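PDB 3KEY: protein STN1, which regulates telomere length and protects telomere ends, inhibiting telomerase loading through its interaction with CDC13. Local coordinates for residues T38-A41 with S42-F45; R65-V68 with N69-V72. All coordinates share one frame; numbering follows the deposited sequence.

Interaction 1: residues T38-A41 with S42-F45; sequences TSLA and SFLF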
ATOM      1  N   THR A  38     -15.065  10.160   0.986  1.00 38.86           N
ATOM      2  CA  THR A  38     -15.669  11.465   1.223  1.00 39.64           C
ATOM      3  C   THR A  38     -14.586  12.545   1.304  1.00 39.66           C
ATOM      4  O   THR A  38     -14.725  13.627   0.727  1.00 39.58           O
ATOM      5  CB  THR A  38     -16.487  11.449   2.522  1.00 40.21           C
ATOM      6  OG1 THR A  38     -17.522  10.467   2.402  1.00 40.61           O
ATOM      7  CG2 THR A  38     -17.105  12.829   2.794  1.00 41.16           C
ATOM      8  N   SER A  39     -13.503  12.240   2.010  1.00 39.64           N
ATOM      9  CA  SER A  39     -12.402  13.187   2.150  1.00 40.62           C
ATOM     10  C   SER A  39     -11.798  13.535   0.782  1.00 41.00           C
ATOM     11  O   SER A  39     -11.573  14.712   0.471  1.00 39.65           O
ATOM     12  CB  SER A  39     -11.322  12.602   3.073  1.00 42.91           C
ATOM     13  OG  SER A  39     -10.202  13.468   3.163  1.00 47.19           O
ATOM     14  N   LEU A  40     -11.553  12.516  -0.040  1.00 39.77           N
ATOM     15  CA  LEU A  40     -10.982  12.726  -1.371  1.00 39.01           C
ATOM     16  C   LEU A  40     -11.975  13.468  -2.270  1.00 37.89           C
ATOM     17  O   LEU A  40     -11.588  14.285  -3.109  1.00 36.56           O
ATOM     18  CB  LEU A  40     -10.634  11.375  -2.021  1.00 39.54           C
ATOM     19  CG  LEU A  40      -9.455  11.282  -3.000  1.00 43.06           C
ATOM     20  CD1 LEU A  40      -9.557   9.974  -3.789  1.00 42.46           C
ATOM     21  CD2 LEU A  40      -9.444  12.450  -3.952  1.00 42.24           C
ATOM     22  N   ALA A  41     -13.257  13.167  -2.100  1.00 36.64           N
ATOM     23  CA  ALA A  41     -14.288  13.802  -2.910  1.00 37.71           C
ATOM     24  C   ALA A  41     -14.314  15.312  -2.679  1.00 37.72           C
ATOM     25  O   ALA A  41     -14.528  16.089  -3.624  1.00 35.24           O
ATOM     26  CB  ALA A  41     -15.659  13.190  -2.604  1.00 36.44           C
ATOM     27  N   SER A  42     -14.089  15.733  -1.434  1.00 36.95           N
ATOM     28  CA  SER A  42     -14.102  17.165  -1.142  1.00 38.36           C
ATOM     29  C   SER A  42     -12.928  17.820  -1.870  1.00 37.48           C
ATOM     30  O   SER A  42     -13.006  18.980  -2.261  1.00 37.05           O
ATOM     31  CB  SER A  42     -14.036  17.428   0.367  1.00 36.67           C
ATOM     32  OG  SER A  42     -12.707  17.444   0.840  1.00 43.23           O
ATOM     33  N   PHE A  43     -11.842  17.072  -2.064  1.00 37.66           N
ATOM     34  CA  PHE A  43     -10.704  17.608  -2.796  1.00 37.28           C
ATOM     35  C   PHE A  43     -11.089  17.725  -4.272  1.00 39.12           C
ATOM     36  O   PHE A  43     -10.787  18.731  -4.922  1.00 40.07           O
ATOM     37  CB  PHE A  43      -9.471  16.706  -2.650  1.00 38.56           C
ATOM     38  CG  PHE A  43      -8.325  17.087  -3.564  1.00 39.34           C
ATOM     39  CD1 PHE A  43      -8.060  16.349  -4.720  1.00 40.30           C
ATOM     40  CD2 PHE A  43      -7.536  18.199  -3.287  1.00 39.74           C
ATOM     41  CE1 PHE A  43      -7.023  16.718  -5.588  1.00 39.46           C
ATOM     42  CE2 PHE A  43      -6.497  18.579  -4.147  1.00 40.71           C
ATOM     43  CZ  PHE A  43      -6.242  17.835  -5.301  1.00 40.83           C
ATOM     44  N   LEU A  44     -11.766  16.705  -4.800  1.00 38.27           N
ATOM     45  CA  LEU A  44     -12.178  16.726  -6.205  1.00 39.28           C
ATOM     46  C   LEU A  44     -13.160  17.869  -6.479  1.00 37.76           C
ATOM     47  O   LEU A  44     -13.139  18.470  -7.556  1.00 37.62           O
ATOM     48  CB  LEU A  44     -12.808  15.381  -6.619  1.00 39.61           C
ATOM     49  CG  LEU A  44     -11.900  14.141  -6.594  1.00 42.10           C
ATOM     50  CD1 LEU A  44     -12.664  12.942  -7.147  1.00 42.51           C
ATOM     51  CD2 LEU A  44     -10.641  14.391  -7.420  1.00 42.30           C
ATOM     52  N   PHE A  45     -14.022  18.171  -5.510  1.00 36.99           N
ATOM     53  CA  PHE A  45     -14.971  19.266  -5.685  1.00 35.72           C
ATOM     54  C   PHE A  45     -14.223  20.583  -5.914  1.00 36.06           C
ATOM     55  O   PHE A  45     -14.577  21.361  -6.804  1.00 35.44           O
ATOM     56  CB  PHE A  45     -15.872  19.406  -4.455  1.00 37.35           C
ATOM     57  CG  PHE A  45     -16.859  20.541  -4.554  1.00 37.16           C
ATOM     58  CD1 PHE A  45     -18.058  20.379  -5.235  1.00 37.87           C
ATOM     59  CD2 PHE A  45     -16.570  21.780  -3.993  1.00 36.54           C
ATOM     60  CE1 PHE A  45     -18.961  21.442  -5.357  1.00 39.35           C
ATOM     61  CE2 PHE A  45     -17.460  22.845  -4.109  1.00 37.64           C
ATOM     62  CZ  PHE A  45     -18.659  22.673  -4.793  1.00 38.53           C
TER
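L40 meets L44 one turn further along helix 31-47, an alpha-helical i to i+4 contact within the first winged helix-turn-helix domain of STN1. The L40 side chain sets out from CB pointing away from residues 42-45, and its CG forks toward two different neighbours. CD2 reaches forward along the helix and lies 4.0 Å from CG of L44, the two side chains crossing obliquely. The same methyl reaches the ring of F43 at CD1, 4.2 Å off and at a slant. CD1, the other branch of L40, faces helix 56-73, and A63 of that helix touches the L40 side chain. A branched, wholly apolar residue suits a buried position that must serve its own helix and the next at once. L44 answers with CG anti to its carbonyl carbon (chi1 -64°), which brings that atom to 3.5 Å from L40 O and beside CD2. A41, also buried, has just a methyl to place where E60 comes close. Beneath the side chains the backbone bonds run i to i+4: L44 N gives to L40 O, and F45 N to A41 O at 2.9 Å. The bond from F43 N to S39 O is weak, 3.5 Å long. On the exposed side S42, a small hydroxyl residue, can fold back on its own helix: chi1 of 86° sets OG between the backbone N and the carbonyl carbon, from where it donates to S39 O at 3.0 Å.

Interaction 2: residues R65-V68 with N69-V72; sequences RDLV and NRLV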
ATOM      1  N   ARG A  65     -13.114   5.332  -7.514  1.00 41.37           N
ATOM      2  CA  ARG A  65     -12.541   4.710  -8.696  1.00 42.50           C
ATOM      3  C   ARG A  65     -11.073   5.093  -8.845  1.00 41.87           C
ATOM      4  O   ARG A  65     -10.248   4.265  -9.234  1.00 39.61           O
ATOM      5  CB  ARG A  65     -13.308   5.147  -9.942  1.00 46.80           C
ATOM      6  CG  ARG A  65     -12.712   4.642 -11.254  1.00 53.16           C
ATOM      7  CD  ARG A  65     -12.646   5.772 -12.276  1.00 57.73           C
ATOM      8  NE  ARG A  65     -13.948   6.418 -12.450  1.00 62.28           N
ATOM      9  CZ  ARG A  65     -14.120   7.653 -12.917  1.00 64.18           C
ATOM     10  NH1 ARG A  65     -13.067   8.388 -13.264  1.00 64.34           N
ATOM     11  NH2 ARG A  65     -15.343   8.161 -13.021  1.00 63.52           N
ATOM     12  N   ASP A  66     -10.747   6.349  -8.547  1.00 40.99           N
ATOM     13  CA  ASP A  66      -9.366   6.812  -8.655  1.00 42.31           C
ATOM     14  C   ASP A  66      -8.478   6.064  -7.663  1.00 40.78           C
ATOM     15  O   ASP A  66      -7.382   5.623  -8.008  1.00 39.66           O
ATOM     16  CB  ASP A  66      -9.267   8.324  -8.398  1.00 48.02           C
ATOM     17  CG  ASP A  66      -9.873   9.154  -9.522  1.00 53.84           C
ATOM     18  OD1 ASP A  66      -9.895  10.399  -9.395  1.00 57.57           O
ATOM     19  OD2 ASP A  66     -10.325   8.568 -10.533  1.00 57.84           O
ATOM     20  N   LEU A  67      -8.956   5.920  -6.433  1.00 37.73           N
ATOM     21  CA  LEU A  67      -8.194   5.213  -5.413  1.00 38.46           C
ATOM     22  C   LEU A  67      -7.963   3.748  -5.783  1.00 38.25           C
ATOM     23  O   LEU A  67      -6.826   3.279  -5.742  1.00 35.85           O
ATOM     24  CB  LEU A  67      -8.902   5.300  -4.059  1.00 39.37           C
ATOM     25  CG  LEU A  67      -8.940   6.708  -3.462  1.00 43.07           C
ATOM     26  CD1 LEU A  67      -9.819   6.717  -2.224  1.00 43.65           C
ATOM     27  CD2 LEU A  67      -7.514   7.171  -3.133  1.00 42.76           C
ATOM     28  N   VAL A  68      -9.021   3.025  -6.147  1.00 38.02           N
ATOM     29  CA  VAL A  68      -8.845   1.622  -6.503  1.00 41.17           C
ATOM     30  C   VAL A  68      -7.936   1.488  -7.713  1.00 41.00           C
ATOM     31  O   VAL A  68      -7.077   0.606  -7.750  1.00 39.26           O
ATOM     32  CB  VAL A  68     -10.182   0.900  -6.810  1.00 41.93           C
ATOM     33  CG1 VAL A  68     -11.053   0.859  -5.560  1.00 42.73           C
ATOM     34  CG2 VAL A  68     -10.897   1.590  -7.957  1.00 46.12           C
ATOM     35  N   ASN A  69      -8.115   2.366  -8.697  1.00 41.89           N
ATOM     36  CA  ASN A  69      -7.287   2.308  -9.892  1.00 43.57           C
ATOM     37  C   ASN A  69      -5.818   2.582  -9.586  1.00 44.18           C
ATOM     38  O   ASN A  69      -4.942   2.006 -10.229  1.00 45.56           O
ATOM     39  CB  ASN A  69      -7.801   3.279 -10.963  1.00 46.23           C
ATOM     40  CG  ASN A  69      -9.139   2.835 -11.572  1.00 49.70           C
ATOM     41  OD1 ASN A  69      -9.622   1.729 -11.303  1.00 52.10           O
ATOM     42  ND2 ASN A  69      -9.735   3.695 -12.400  1.00 49.93           N
ATOM     43  N   ARG A  70      -5.535   3.451  -8.613  1.00 43.11           N
ATOM     44  CA  ARG A  70      -4.147   3.738  -8.259  1.00 42.49           C
ATOM     45  C   ARG A  70      -3.497   2.460  -7.726  1.00 41.67           C
ATOM     46  O   ARG A  70      -2.354   2.154  -8.059  1.00 42.80           O
ATOM     47  CB  ARG A  70      -4.053   4.831  -7.180  1.00 45.80           C
ATOM     48  CG  ARG A  70      -4.500   6.222  -7.613  1.00 52.73           C
ATOM     49  CD  ARG A  70      -4.356   7.240  -6.472  1.00 56.97           C
ATOM     50  NE  ARG A  70      -5.137   8.456  -6.710  1.00 61.64           N
ATOM     51  CZ  ARG A  70      -5.222   9.478  -5.860  1.00 62.31           C
ATOM     52  NH1 ARG A  70      -4.570   9.446  -4.704  1.00 62.87           N
ATOM     53  NH2 ARG A  70      -5.971  10.532  -6.161  1.00 61.39           N
ATOM     54  N   LEU A  71      -4.231   1.723  -6.895  1.00 38.39           N
ATOM     55  CA  LEU A  71      -3.734   0.480  -6.314  1.00 38.74           C
ATOM     56  C   LEU A  71      -3.526  -0.609  -7.373  1.00 38.81           C
ATOM     57  O   LEU A  71      -2.471  -1.244  -7.416  1.00 37.93           O
ATOM     58  CB  LEU A  71      -4.697  -0.016  -5.226  1.00 37.35           C
ATOM     59  CG  LEU A  71      -4.821   0.914  -4.011  1.00 38.41           C
ATOM     60  CD1 LEU A  71      -5.878   0.400  -3.050  1.00 36.88           C
ATOM     61  CD2 LEU A  71      -3.464   1.019  -3.318  1.00 37.67           C
ATOM     62  N   VAL A  72      -4.528  -0.823  -8.224  1.00 38.00           N
ATOM     63  CA  VAL A  72      -4.420  -1.829  -9.281  1.00 39.16           C
ATOM     64  C   VAL A  72      -3.243  -1.461 -10.183  1.00 39.97           C
ATOM     65  O   VAL A  72      -2.489  -2.321 -10.626  1.00 41.67           O
ATOM     66  CB  VAL A  72      -5.705  -1.885 -10.155  1.00 39.39           C
ATOM     67  CG1 VAL A  72      -5.514  -2.890 -11.296  1.00 40.83           C
ATOM     68  CG2 VAL A  72      -6.907  -2.269  -9.303  1.00 37.83           C
TER
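N69 lies against R65 one helical turn back, its amide across the arginine's methylenes. Its chi1 of -70° lays the amide carbon CG against R65 O, 3.0 Å away. ND2 sits 3.3 Å from R65 CG, and the amide and guanidinium planes are 33° apart. The backbone N of N69 donates to R65 O, and a short polar side chain suits this exposed position. R70 follows, its N bonded to D66 O at 2.9 Å. With CG anti to the carbonyl carbon (chi1 -67°) and the chain extended to NE, the arginine runs back past D66 O, and L67 CD2 lies over one face of its guanidinium, 4.0 Å from NH1 and offset toward the rim. Its NH2 stays 5.1 Å from D66 OD1. L71 turns to the interior of the first winged helix-turn-helix domain: helix 56-73 packs there on helix 6-16, where L10 touches both L67 and L71. The L71 N to L67 O bond, 3.2 Å long, ties these two apolar, buried leucines into successive turns. V72 N bonds to V68 O, its CG2 3.3 Å from that oxygen; a compact apolar valine suits a partly exposed place that also touches I77.

Overall arrangement
Both interactions belong to the first of the chain's two winged helix-turn-helix domains and lie on consecutive helices, interaction 1 on helix 31-47 and interaction 2 on helix 56-73. They come in series along the chain, with centres about 15 Å apart and on the same side of the chain's centre. Interaction 1 is further out, about 20 Å from that centre against about 11 Å for interaction 2. The two touch where L40 packs on L67, which also meets V36. The buried sides of both helices, through L40 and L67, meet in a shared apolar layer that also takes in helix 6-16, in a domain of the C-terminal region that seems to mediate the protein's telomere-specific function.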